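Local coordinates for single-strand DNA-binding protein (Agrobacterium tumefaciens, PDB 3BTP) that mediates the nuclear uptake of single-stranded T-DNA copies and binds single-stranded, but not double-stranded, DNA whatever its nucleotide sequence, at residues I169-Q174 and K189-Y194; I263-P268 and T297-D302; T350-R355 and T364-V369; D448-V453 and L481-N486. All coordinates share one frame; numbering follows the deposited sequence.

Contact 1: I169-Q174 and K189-Y194; sequences IDLPEQ and KQCFQY. Unlike the reference sequence in segment 169-174: Leu171 (reference Ile).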
loop_
_atom_site.group_PDB
_atom_site.type_symbol
_atom_site.label_atom_id
_atom_site.label_comp_id
_atom_site.label_asym_id
_atom_site.label_seq_id
_atom_site.Cartn_x
_atom_site.Cartn_y
_atom_site.Cartn_z
ATOM N N ILE A 169 2.620 11.047 9.325
ATOM C CA ILE A 169 3.015 12.379 8.856
ATOM C C ILE A 169 4.465 12.297 8.374
ATOM O O ILE A 169 5.361 11.755 9.072
ATOM C CB ILE A 169 2.801 13.522 9.875
ATOM C CG1 ILE A 169 1.302 13.623 10.360
ATOM C CG2 ILE A 169 3.306 14.873 9.238
ATOM C CD1 ILE A 169 1.055 14.125 11.912
ATOM N N ASP A 170 4.727 12.734 7.156
ATOM C CA ASP A 170 6.095 12.551 6.649
ATOM C C ASP A 170 6.893 13.857 6.784
ATOM O O ASP A 170 6.318 14.932 6.799
ATOM C CB ASP A 170 6.131 12.047 5.206
ATOM C CG ASP A 170 5.565 13.045 4.264
ATOM O OD1 ASP A 170 4.514 13.615 4.628
ATOM O OD2 ASP A 170 6.181 13.301 3.180
ATOM N N LEU A 171 8.203 13.745 6.935
ATOM C CA LEU A 171 9.013 14.969 6.948
ATOM C C LEU A 171 9.418 15.382 5.533
ATOM O O LEU A 171 9.949 14.560 4.768
ATOM C CB LEU A 171 10.270 14.809 7.826
ATOM C CG LEU A 171 9.778 14.166 9.147
ATOM C CD1 LEU A 171 10.961 13.555 9.786
ATOM C CD2 LEU A 171 9.069 15.154 10.102
ATOM N N PRO A 172 9.196 16.658 5.216
ATOM C CA PRO A 172 9.741 17.315 4.039
ATOM C C PRO A 172 11.207 16.985 3.829
ATOM O O PRO A 172 12.016 17.059 4.773
ATOM C CB PRO A 172 9.557 18.793 4.360
ATOM C CG PRO A 172 8.256 18.798 5.113
ATOM C CD PRO A 172 8.358 17.569 6.006
ATOM N N GLU A 173 11.479 16.512 2.608
ATOM C CA GLU A 173 12.804 16.450 1.963
ATOM C C GLU A 173 13.851 17.480 2.459
ATOM O O GLU A 173 14.957 17.109 2.802
ATOM C CB GLU A 173 12.624 16.604 0.428
ATOM C CG GLU A 173 13.950 16.766 -0.392
ATOM C CD GLU A 173 15.013 15.727 0.003
ATOM O OE1 GLU A 173 14.607 14.614 0.453
ATOM O OE2 GLU A 173 16.239 16.026 -0.117
ATOM N N GLN A 174 13.487 18.754 2.493
ATOM C CA GLN A 174 14.456 19.793 2.799
ATOM C C GLN A 174 14.805 19.761 4.269
ATOM O O GLN A 174 15.982 19.806 4.641
ATOM C CB GLN A 174 13.955 21.188 2.376
ATOM C CG GLN A 174 13.915 21.439 0.829
ATOM C CD GLN A 174 15.100 20.824 0.004
ATOM O OE1 GLN A 174 16.230 21.365 -0.038
ATOM N NE2 GLN A 174 14.815 19.708 -0.683
ATOM N N LYS A 189 13.839 14.703 18.347
ATOM C CA LYS A 189 13.151 15.876 18.903
ATOM C C LYS A 189 12.486 16.737 17.829
ATOM O O LYS A 189 11.331 17.099 17.980
ATOM C CB LYS A 189 14.073 16.737 19.793
ATOM C CG LYS A 189 13.300 17.866 20.510
ATOM C CD LYS A 189 14.032 18.450 21.688
ATOM C CE LYS A 189 13.032 19.105 22.724
ATOM N NZ LYS A 189 12.739 20.583 22.501
ATOM N N GLN A 190 13.199 17.048 16.753
ATOM C CA GLN A 190 12.724 18.029 15.749
ATOM C C GLN A 190 11.700 17.392 14.793
ATOM O O GLN A 190 10.731 18.044 14.364
ATOM C CB GLN A 190 13.879 18.671 14.945
ATOM C CG GLN A 190 15.020 19.291 15.783
ATOM C CD GLN A 190 15.361 20.785 15.468
ATOM O OE1 GLN A 190 16.071 21.426 16.255
ATOM N NE2 GLN A 190 14.879 21.329 14.336
ATOM N N CYS A 191 11.935 16.132 14.455
ATOM C CA CYS A 191 10.932 15.346 13.741
ATOM C C CYS A 191 9.597 15.317 14.492
ATOM O O CYS A 191 8.557 15.589 13.903
ATOM C CB CYS A 191 11.445 13.925 13.513
ATOM S SG CYS A 191 12.584 13.846 12.124
ATOM N N PHE A 192 9.649 15.018 15.794
ATOM C CA PHE A 192 8.458 15.014 16.656
ATOM C C PHE A 192 7.733 16.400 16.713
ATOM O O PHE A 192 6.485 16.502 16.569
ATOM C CB PHE A 192 8.807 14.465 18.062
ATOM C CG PHE A 192 7.666 14.512 19.004
ATOM C CD1 PHE A 192 6.671 13.554 18.955
ATOM C CD2 PHE A 192 7.549 15.574 19.929
ATOM C CE1 PHE A 192 5.563 13.638 19.814
ATOM C CE2 PHE A 192 6.487 15.654 20.773
ATOM C CZ PHE A 192 5.489 14.647 20.717
ATOM N N GLN A 193 8.527 17.461 16.848
ATOM C CA GLN A 193 7.996 18.811 16.943
ATOM C C GLN A 193 7.415 19.131 15.592
ATOM O O GLN A 193 6.340 19.705 15.513
ATOM C CB GLN A 193 9.076 19.883 17.378
ATOM C CG GLN A 193 9.493 19.856 18.835
ATOM C CD GLN A 193 10.636 20.902 19.241
ATOM O OE1 GLN A 193 11.554 21.268 18.439
ATOM N NE2 GLN A 193 10.553 21.371 20.502
ATOM N N TYR A 194 8.101 18.760 14.517
ATOM C CA TYR A 194 7.488 18.966 13.179
ATOM C C TYR A 194 6.111 18.261 13.024
ATOM O O TYR A 194 5.117 18.875 12.592
ATOM C CB TYR A 194 8.417 18.553 12.018
ATOM C CG TYR A 194 7.680 18.746 10.683
ATOM C CD1 TYR A 194 7.709 19.973 10.017
ATOM C CD2 TYR A 194 6.871 17.717 10.148
ATOM C CE1 TYR A 194 7.011 20.171 8.774
ATOM C CE2 TYR A 194 6.160 17.883 8.931
ATOM C CZ TYR A 194 6.225 19.110 8.263
ATOM O OH TYR A 194 5.517 19.268 7.086
#
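Ile169 meets Tyr194 through its CG2 methyl, which lies 4.2 Å from Tyr194 CE2, and the same side chain also rests on Val198 and Trp199 further along helix 186-206. At Asp170 the backbone does the touching: the carbonyl O sits 3.6 Å from Tyr194 CE2. The side chain of Asp170 packs on a polar side chain of another protein's chain.

Leu171 comes next and splits its branches. CD2 packs 3.4 Å from Tyr194 CD2, the leucine and tyrosine side chains running past one another in opposite senses. CD1 lies beside Cys191, one turn back on the helix, but the modelled approach to the sulfur is too short to trust. Pro172 closes the series. Its ring and the phenol meet tip to tip, with CD 3.5 Å from Tyr194 CZ and CG 3.4 Å from Tyr194 OH.

The contact gathers round the tyrosine: CG is anti to the backbone N (chi1 178°), and the ring extends from the helix to the loop, where it is met in turn by residues 169 to 172. It joins the loop leading into helix 173-177 to the long helix 186-206, near the surface of the chain. Between the two segments it is van der Waals in nature, made of methyl, methylene and carbonyl contacts around one aromatic ring rather than of directed bonds.

Contact 2: I263-P268 and T297-D302; sequences ILIKTP and TKYGSD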
loop_
_atom_site.group_PDB
_atom_site.type_symbol
_atom_site.label_atom_id
_atom_site.label_comp_id
_atom_site.label_asym_id
_atom_site.label_seq_id
_atom_site.Cartn_x
_atom_site.Cartn_y
_atom_site.Cartn_z
ATOM N N ILE A 263 -12.686 -6.680 10.624
ATOM C CA ILE A 263 -13.437 -6.186 9.468
ATOM C C ILE A 263 -14.205 -4.990 9.955
ATOM O O ILE A 263 -14.846 -5.037 10.976
ATOM C CB ILE A 263 -14.381 -7.236 8.878
ATOM C CG1 ILE A 263 -13.610 -8.433 8.267
ATOM C CG2 ILE A 263 -15.283 -6.633 7.861
ATOM C CD1 ILE A 263 -14.445 -9.684 8.060
ATOM N N LEU A 264 -14.109 -3.900 9.213
ATOM C CA LEU A 264 -14.982 -2.715 9.375
ATOM C C LEU A 264 -15.776 -2.457 8.086
ATOM O O LEU A 264 -15.204 -2.235 7.038
ATOM C CB LEU A 264 -14.101 -1.480 9.725
ATOM C CG LEU A 264 -14.713 -0.110 10.161
ATOM C CD1 LEU A 264 -13.569 0.809 10.631
ATOM C CD2 LEU A 264 -15.450 0.580 9.045
ATOM N N ILE A 265 -17.103 -2.413 8.173
ATOM C CA ILE A 265 -17.957 -2.123 7.034
ATOM C C ILE A 265 -18.479 -0.712 7.257
ATOM O O ILE A 265 -18.972 -0.388 8.311
ATOM C CB ILE A 265 -19.211 -3.078 7.026
ATOM C CG1 ILE A 265 -18.821 -4.568 7.243
ATOM C CG2 ILE A 265 -20.220 -2.792 5.806
ATOM C CD1 ILE A 265 -18.098 -5.193 6.127
ATOM N N LYS A 266 -18.399 0.143 6.262
ATOM C CA LYS A 266 -18.935 1.475 6.421
ATOM C C LYS A 266 -19.966 1.666 5.307
ATOM O O LYS A 266 -19.577 1.793 4.144
ATOM C CB LYS A 266 -17.845 2.518 6.296
ATOM C CG LYS A 266 -18.384 3.964 6.521
ATOM C CD LYS A 266 -17.262 4.995 6.866
ATOM C CE LYS A 266 -16.522 5.419 5.682
ATOM N NZ LYS A 266 -17.281 5.908 4.438
ATOM N N THR A 267 -21.260 1.699 5.658
ATOM C CA THR A 267 -22.336 1.725 4.642
ATOM C C THR A 267 -22.394 3.100 3.956
ATOM O O THR A 267 -21.799 4.066 4.452
ATOM C CB THR A 267 -23.755 1.452 5.305
ATOM O OG1 THR A 267 -24.241 2.662 5.909
ATOM C CG2 THR A 267 -23.742 0.339 6.347
ATOM N N PRO A 268 -23.154 3.218 2.835
ATOM C CA PRO A 268 -23.342 4.515 2.188
ATOM C C PRO A 268 -23.918 5.619 3.101
ATOM O O PRO A 268 -23.716 6.828 2.823
ATOM C CB PRO A 268 -24.321 4.173 1.075
ATOM C CG PRO A 268 -23.936 2.704 0.736
ATOM C CD PRO A 268 -23.850 2.135 2.085
ATOM N N THR A 297 -24.806 -6.202 -1.723
ATOM C CA THR A 297 -26.209 -6.562 -1.737
ATOM C C THR A 297 -27.010 -6.114 -0.506
ATOM O O THR A 297 -28.028 -5.431 -0.651
ATOM C CB THR A 297 -26.354 -8.038 -1.987
ATOM O OG1 THR A 297 -25.896 -8.273 -3.333
ATOM C CG2 THR A 297 -27.809 -8.420 -1.820
ATOM N N LYS A 298 -26.545 -6.438 0.694
ATOM C CA LYS A 298 -27.177 -5.963 1.968
ATOM C C LYS A 298 -27.216 -4.416 2.192
ATOM O O LYS A 298 -28.239 -3.872 2.682
ATOM C CB LYS A 298 -26.460 -6.606 3.153
ATOM C CG LYS A 298 -27.249 -6.578 4.407
ATOM C CD LYS A 298 -26.598 -7.367 5.588
ATOM C CE LYS A 298 -27.510 -7.154 6.789
ATOM N NZ LYS A 298 -27.090 -7.859 8.041
ATOM N N TYR A 299 -26.106 -3.719 1.851
ATOM C CA TYR A 299 -25.921 -2.335 2.284
ATOM C C TYR A 299 -25.937 -1.286 1.208
ATOM O O TYR A 299 -26.155 -0.143 1.517
ATOM C CB TYR A 299 -24.656 -2.176 3.114
ATOM C CG TYR A 299 -24.741 -2.922 4.408
ATOM C CD1 TYR A 299 -25.672 -2.543 5.427
ATOM C CD2 TYR A 299 -23.933 -4.049 4.626
ATOM C CE1 TYR A 299 -25.763 -3.263 6.629
ATOM C CE2 TYR A 299 -23.990 -4.744 5.812
ATOM C CZ TYR A 299 -24.890 -4.364 6.801
ATOM O OH TYR A 299 -24.874 -5.114 7.962
ATOM N N GLY A 300 -25.734 -1.673 -0.043
ATOM C CA GLY A 300 -25.534 -0.716 -1.108
ATOM C C GLY A 300 -24.174 -0.948 -1.740
ATOM O O GLY A 300 -23.207 -1.268 -1.060
ATOM N N SER A 301 -24.079 -0.745 -3.038
ATOM C CA SER A 301 -22.847 -1.020 -3.725
ATOM C C SER A 301 -21.737 0.013 -3.470
ATOM O O SER A 301 -20.619 -0.231 -3.842
ATOM C CB SER A 301 -23.125 -1.209 -5.212
ATOM O OG SER A 301 -23.563 0.044 -5.710
ATOM N N ASP A 302 -22.066 1.146 -2.832
ATOM C CA ASP A 302 -21.115 2.188 -2.418
ATOM C C ASP A 302 -20.489 1.948 -1.036
ATOM O O ASP A 302 -19.779 2.823 -0.531
ATOM C CB ASP A 302 -21.805 3.564 -2.359
ATOM C CG ASP A 302 -21.935 4.235 -3.743
ATOM O OD1 ASP A 302 -21.621 3.576 -4.767
ATOM O OD2 ASP A 302 -22.347 5.435 -3.791
#
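Thr267 OG1 is held by two groups: it hydrogen-bonds Gln269 OE1 and takes a further, weak bond with Asp271 N, both in the turn that follows. That hydroxyl lies between the backbone N and the carbonyl carbon (chi1 80°), while the methyl, CG2, is left to meet Tyr299. It comes 3.6 Å from Tyr299 CD1, the two side chains crossing obliquely. On the strand proper, Ile265 crosses the tyrosine at about a right angle and touches it with CG2, 4.1 Å from Tyr299 CD2. The ring has further company: Lys298 CG stands 3.9 Å above its plane, over the centre, and the ring of His273 meets it with the planes about 20° apart.

Strand 263-266 is an inner strand of a four-stranded antiparallel sheet, flanked by 272-275 and 304-308, and helix 288-299 lies in the connection between those two neighbours. Ile263 and Ile265 also touch Phe291 on this helix, and Ile265 touches Ile295, so Tyr299 extends the helix-to-sheet packing to the last turn.

Beyond Tyr299 the chain leaves the helix at Gly300, where phi turns positive (120°); a side chain there would collide with the Tyr299 carbonyl and with Pro268 CG, which suits glycine. Pro268 packs alongside this exit. Its CD lies 3.3 Å from Tyr299 O, and its CG is 4.2 Å from Gly300 CA. The same CG touches Asp302 CB at 3.9 Å.

Contact 3: T350-R355 and T364-V369; sequences TVNMGR and TRDRHV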
loop_
_atom_site.group_PDB
_atom_site.type_symbol
_atom_site.label_atom_id
_atom_site.label_comp_id
_atom_site.label_asym_id
_atom_site.label_seq_id
_atom_site.Cartn_x
_atom_site.Cartn_y
_atom_site.Cartn_z
ATOM N N THR A 350 3.124 0.097 -16.772
ATOM C CA THR A 350 4.000 0.638 -15.779
ATOM C C THR A 350 4.497 2.032 -16.301
ATOM O O THR A 350 4.580 2.240 -17.527
ATOM C CB THR A 350 5.119 -0.478 -15.610
ATOM O OG1 THR A 350 4.953 -1.246 -14.358
ATOM C CG2 THR A 350 6.453 -0.048 -15.860
ATOM N N VAL A 351 4.833 2.976 -15.387
ATOM C CA VAL A 351 5.467 4.230 -15.794
ATOM C C VAL A 351 6.761 4.412 -15.005
ATOM O O VAL A 351 6.753 4.185 -13.765
ATOM C CB VAL A 351 4.514 5.491 -15.656
ATOM C CG1 VAL A 351 4.130 5.804 -14.177
ATOM C CG2 VAL A 351 5.159 6.717 -16.283
ATOM N N ASN A 352 7.841 4.805 -15.716
ATOM C CA ASN A 352 9.076 5.118 -15.111
ATOM C C ASN A 352 9.087 6.534 -14.471
ATOM O O ASN A 352 8.945 7.531 -15.173
ATOM C CB ASN A 352 10.231 5.022 -16.141
ATOM C CG ASN A 352 11.621 4.988 -15.465
ATOM O OD1 ASN A 352 11.751 4.849 -14.247
ATOM N ND2 ASN A 352 12.632 5.080 -16.249
ATOM N N MET A 353 9.226 6.568 -13.159
ATOM C CA MET A 353 9.122 7.754 -12.326
ATOM C C MET A 353 10.507 8.087 -11.818
ATOM O O MET A 353 10.702 9.121 -11.207
ATOM C CB MET A 353 8.169 7.527 -11.149
ATOM C CG MET A 353 6.743 7.293 -11.590
ATOM S SD MET A 353 5.228 7.386 -10.566
ATOM C CE MET A 353 5.443 8.937 -9.645
ATOM N N GLY A 354 11.454 7.184 -12.090
ATOM C CA GLY A 354 12.857 7.363 -11.815
ATOM C C GLY A 354 13.472 7.942 -13.074
ATOM O O GLY A 354 12.829 8.681 -13.797
ATOM N N ARG A 355 14.748 7.616 -13.300
ATOM C CA ARG A 355 15.588 8.243 -14.338
ATOM C C ARG A 355 15.517 9.803 -14.338
ATOM O O ARG A 355 14.964 10.360 -15.286
ATOM C CB ARG A 355 15.222 7.625 -15.697
ATOM C CG ARG A 355 16.235 7.719 -16.782
ATOM C CD ARG A 355 15.648 7.213 -18.091
ATOM N NE ARG A 355 15.507 5.745 -18.055
ATOM C CZ ARG A 355 15.371 4.932 -19.114
ATOM N NH1 ARG A 355 15.379 5.410 -20.360
ATOM N NH2 ARG A 355 15.221 3.621 -18.920
ATOM N N THR A 364 19.187 9.379 -12.333
ATOM C CA THR A 364 18.806 8.488 -11.239
ATOM C C THR A 364 18.350 7.053 -11.683
ATOM O O THR A 364 18.171 6.802 -12.873
ATOM C CB THR A 364 17.747 9.210 -10.378
ATOM O OG1 THR A 364 17.705 8.634 -9.083
ATOM C CG2 THR A 364 16.350 9.167 -10.952
ATOM N N ARG A 365 18.209 6.111 -10.751
ATOM C CA ARG A 365 17.750 4.762 -11.101
ATOM C C ARG A 365 16.299 4.683 -11.626
ATOM O O ARG A 365 15.449 5.494 -11.286
ATOM C CB ARG A 365 17.947 3.805 -9.927
ATOM C CG ARG A 365 19.403 3.384 -9.783
ATOM C CD ARG A 365 19.676 2.455 -8.613
ATOM N NE ARG A 365 21.113 2.134 -8.620
ATOM C CZ ARG A 365 21.849 1.881 -7.540
ATOM N NH1 ARG A 365 21.296 1.880 -6.326
ATOM N NH2 ARG A 365 23.154 1.617 -7.674
ATOM N N ASP A 366 16.038 3.703 -12.482
ATOM C CA ASP A 366 14.693 3.431 -12.956
ATOM C C ASP A 366 13.784 2.957 -11.839
ATOM O O ASP A 366 14.237 2.281 -10.920
ATOM C CB ASP A 366 14.695 2.478 -14.148
ATOM C CG ASP A 366 15.305 3.095 -15.376
ATOM O OD1 ASP A 366 15.368 4.341 -15.439
ATOM O OD2 ASP A 366 15.770 2.376 -16.288
ATOM N N ARG A 367 12.503 3.358 -11.899
ATOM C CA ARG A 367 11.531 2.932 -10.907
ATOM C C ARG A 367 10.204 2.993 -11.591
ATOM O O ARG A 367 9.710 4.088 -11.836
ATOM C CB ARG A 367 11.558 3.822 -9.633
ATOM C CG ARG A 367 10.517 3.363 -8.613
ATOM C CD ARG A 367 10.790 3.794 -7.199
ATOM N NE ARG A 367 9.801 3.166 -6.271
ATOM C CZ ARG A 367 9.615 3.487 -4.979
ATOM N NH1 ARG A 367 10.372 4.404 -4.385
ATOM N NH2 ARG A 367 8.737 2.810 -4.230
ATOM N N HIS A 368 9.641 1.819 -11.915
ATOM C CA HIS A 368 8.460 1.717 -12.760
ATOM C C HIS A 368 7.221 1.456 -11.892
ATOM O O HIS A 368 7.164 0.466 -11.182
ATOM C CB HIS A 368 8.711 0.495 -13.679
ATOM C CG HIS A 368 9.829 0.698 -14.653
ATOM N ND1 HIS A 368 11.116 0.255 -14.428
ATOM C CD2 HIS A 368 9.854 1.322 -15.850
ATOM C CE1 HIS A 368 11.881 0.581 -15.446
ATOM N NE2 HIS A 368 11.137 1.214 -16.333
ATOM N N VAL A 369 6.223 2.302 -11.940
ATOM C CA VAL A 369 5.172 2.188 -11.007
ATOM C C VAL A 369 4.000 1.787 -11.851
ATOM O O VAL A 369 3.760 2.345 -12.953
ATOM C CB VAL A 369 4.934 3.528 -10.187
ATOM C CG1 VAL A 369 3.630 3.499 -9.432
ATOM C CG2 VAL A 369 6.132 3.810 -9.184
#
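Val351 and Val369 exchange both backbone hydrogen bonds of an antiparallel pair, each N to O distance 2.7 Å, and Met353 N continues the pairing to Arg367 O. Asn352 and His368 form the adjoining non-hydrogen-bonded pair. Strands 349-352 and 367-370 are thus neighbours in the closed eight-stranded barrel. Past them, Arg355 N still bonds Arg365 O.

Side-chain bonds centre on Asn352. Its OD1 accepts from Arg367 N (2.9 Å) and, in an Asx turn, from Gly354 N (3.2 Å), the two donors arriving from opposite faces of the amide. ND2 donates to Asp366 OD1 at 2.9 Å, from above the carboxylate plane.

The salt bridge is side-on: Arg355 NE meets Asp366 OD1 and NH2 meets OD2, each at 3.0 Å, the bend at chi3 (-72°) swinging NE out of the extended line.

In packing, the Asn352 amide stacks on one face of the His368 ring, planes 25° apart. Met353 SD lies 3.9 Å from CB of Val369, which shares its face of the sheet with Val351; Met353, Arg367 and Val369 also pack on another protein's chain.

Asp366 OD2 also bonds Ala451 N. With both oxygens multiply held, the carboxylate is pinned in place, and its several donors would be expected to favour the charged form.

Contact 4: D448-V453 and L481-N486; sequences DRQAAV and LIADRN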
loop_
_atom_site.group_PDB
_atom_site.type_symbol
_atom_site.label_atom_id
_atom_site.label_comp_id
_atom_site.label_asym_id
_atom_site.label_seq_id
_atom_site.Cartn_x
_atom_site.Cartn_y
_atom_site.Cartn_z
ATOM N N ASP A 448 19.879 1.387 -24.502
ATOM C CA ASP A 448 21.063 1.186 -23.682
ATOM C C ASP A 448 21.056 1.794 -22.305
ATOM O O ASP A 448 21.728 1.300 -21.394
ATOM C CB ASP A 448 22.335 1.539 -24.452
ATOM C CG ASP A 448 23.038 0.292 -24.931
ATOM O OD1 ASP A 448 22.611 -0.275 -25.991
ATOM O OD2 ASP A 448 23.958 -0.166 -24.192
ATOM N N ARG A 449 20.251 2.835 -22.130
ATOM C CA ARG A 449 20.197 3.480 -20.827
ATOM C C ARG A 449 19.474 2.645 -19.736
ATOM O O ARG A 449 19.865 2.665 -18.573
ATOM C CB ARG A 449 19.581 4.861 -20.945
ATOM C CG ARG A 449 19.972 5.783 -19.743
ATOM C CD ARG A 449 18.966 6.970 -19.591
ATOM N NE ARG A 449 19.186 8.053 -20.563
ATOM C CZ ARG A 449 18.538 8.210 -21.725
ATOM N NH1 ARG A 449 17.599 7.343 -22.128
ATOM N NH2 ARG A 449 18.841 9.262 -22.496
ATOM N N GLN A 450 18.445 1.918 -20.121
ATOM C CA GLN A 450 17.607 1.239 -19.159
ATOM C C GLN A 450 18.358 0.185 -18.272
ATOM O O GLN A 450 19.335 -0.398 -18.676
ATOM C CB GLN A 450 16.353 0.733 -19.871
ATOM C CG GLN A 450 16.491 -0.531 -20.556
ATOM C CD GLN A 450 15.501 -0.654 -21.654
ATOM O OE1 GLN A 450 14.972 0.353 -22.113
ATOM N NE2 GLN A 450 15.254 -1.878 -22.123
ATOM N N ALA A 451 17.988 0.053 -17.011
ATOM C CA ALA A 451 18.572 -1.013 -16.191
ATOM C C ALA A 451 18.528 -2.428 -16.878
ATOM O O ALA A 451 17.577 -2.770 -17.619
ATOM C CB ALA A 451 17.883 -1.053 -14.876
ATOM N N ALA A 452 19.555 -3.236 -16.617
ATOM C CA ALA A 452 19.664 -4.575 -17.218
ATOM C C ALA A 452 18.672 -5.612 -16.642
ATOM O O ALA A 452 18.294 -6.535 -17.286
ATOM C CB ALA A 452 21.115 -5.084 -17.087
ATOM N N VAL A 453 18.235 -5.385 -15.415
ATOM C CA VAL A 453 17.318 -6.265 -14.719
ATOM C C VAL A 453 16.374 -5.331 -14.013
ATOM O O VAL A 453 16.788 -4.283 -13.510
ATOM C CB VAL A 453 18.029 -7.085 -13.666
ATOM C CG1 VAL A 453 17.021 -7.970 -12.869
ATOM C CG2 VAL A 453 19.183 -7.886 -14.261
ATOM N N LEU A 481 12.931 -9.712 -14.453
ATOM C CA LEU A 481 12.818 -9.369 -15.874
ATOM C C LEU A 481 14.175 -8.844 -16.333
ATOM O O LEU A 481 14.833 -8.070 -15.651
ATOM C CB LEU A 481 11.759 -8.252 -16.101
ATOM C CG LEU A 481 10.279 -8.577 -15.768
ATOM C CD1 LEU A 481 9.645 -7.453 -15.012
ATOM C CD2 LEU A 481 9.534 -8.790 -17.036
ATOM N N ILE A 482 14.519 -9.237 -17.551
ATOM C CA ILE A 482 15.828 -9.081 -18.130
ATOM C C ILE A 482 15.697 -8.159 -19.325
ATOM O O ILE A 482 14.770 -8.326 -20.155
ATOM C CB ILE A 482 16.417 -10.456 -18.538
ATOM C CG1 ILE A 482 16.225 -11.505 -17.408
ATOM C CG2 ILE A 482 17.944 -10.309 -18.933
ATOM C CD1 ILE A 482 17.105 -11.209 -16.146
ATOM N N ALA A 483 16.583 -7.166 -19.402
ATOM C CA ALA A 483 16.635 -6.300 -20.593
ATOM C C ALA A 483 17.171 -7.096 -21.750
ATOM O O ALA A 483 18.345 -7.439 -21.752
ATOM C CB ALA A 483 17.518 -5.030 -20.375
ATOM N N ASP A 484 16.315 -7.345 -22.730
ATOM C CA ASP A 484 16.660 -8.151 -23.870
ATOM C C ASP A 484 17.651 -7.487 -24.828
ATOM O O ASP A 484 17.807 -6.263 -24.861
ATOM C CB ASP A 484 15.375 -8.564 -24.642
ATOM C CG ASP A 484 14.357 -9.261 -23.745
ATOM O OD1 ASP A 484 14.744 -10.089 -22.882
ATOM O OD2 ASP A 484 13.168 -8.954 -23.870
ATOM N N ARG A 485 18.282 -8.341 -25.628
ATOM C CA ARG A 485 19.260 -7.967 -26.596
ATOM C C ARG A 485 18.935 -8.771 -27.841
ATOM O O ARG A 485 18.503 -9.915 -27.733
ATOM C CB ARG A 485 20.682 -8.262 -26.071
ATOM C CG ARG A 485 21.197 -7.175 -25.290
ATOM C CD ARG A 485 22.541 -7.407 -24.889
ATOM N NE ARG A 485 22.949 -6.555 -23.781
ATOM C CZ ARG A 485 23.524 -5.342 -23.858
ATOM N NH1 ARG A 485 23.778 -4.736 -25.000
ATOM N NH2 ARG A 485 23.833 -4.718 -22.743
ATOM N N ASN A 486 19.134 -8.191 -29.021
ATOM C CA ASN A 486 18.902 -8.972 -30.263
ATOM C C ASN A 486 20.051 -9.969 -30.623
ATOM O O ASN A 486 20.987 -10.207 -29.826
ATOM C CB ASN A 486 18.540 -8.037 -31.420
ATOM C CG ASN A 486 19.678 -7.119 -31.806
ATOM O OD1 ASN A 486 20.817 -7.325 -31.404
ATOM N ND2 ASN A 486 19.366 -6.084 -32.584
#
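Ala452 O accepts from Ala483 N at 2.8 Å in a nearly straight bond (174°). Next to it, Val453 and Ile482 form an antiparallel non-hydrogen-bonded pair with CA atoms 4.7 Å apart, and Val453 CA makes a CA-H...O contact with Leu481 O at 3.2 Å. Here the irregular stretch 448-452 passes into strand 453-456, which runs antiparallel to strand 480-485 in the eight-stranded barrel.

Side chains add a few light contacts. Val453 CG1, anti to the backbone N (chi1 177°), lies 3.5 Å from Leu481 O, while CG2, the other branch, faces Ile482 CD1 at 4.3 Å. Both residues of this pair also meet helix 510-515: Val453 touches Leu515, and Ile482 touches Ala512. Ala483 CB fits against two successive carbonyls, 3.5 Å from Ala452 O and 3.6 Å from Ala451 O. Gln450 reaches the same methyl with NE2, 4.3 Å from Ala483 CB. That nitrogen has a weak bond to Gly493 O, and Ala451 O is hydrogen-bonded to Tyr495 OH.

Between these segments, then, one straight backbone bond does the directed work where the loop enters the sheet. The remaining contacts are weaker: a CA-H...O approach, a single touch of valine on isoleucine, and the Ala483 methyl lying against the carbonyls of Ala451 and Ala452.

The four contacts follow one another along the chain, each closing before the next opens. Contacts 3 and 4 belong to the same closed eight-stranded antiparallel barrel, with centres 14 Å apart, and they touch directly: Asp366 probably hydrogen-bonds Ala451 N, and Arg355 packs on Gln450, so the loop entering strand 453-456 packs on the turn region beside strands 349-352 and 367-370. Contact 2 lies in a separate four-stranded sheet, 37 Å from contact 3 and 46 Å from contact 4 between centres, so that sheet and barrel lie on opposite sides of the chain's centre. Contact 1, between the loop before helix 173-177 and helix 186-206, is at the surface and touches none of the others; its centre is 26 Å from that of contact 3.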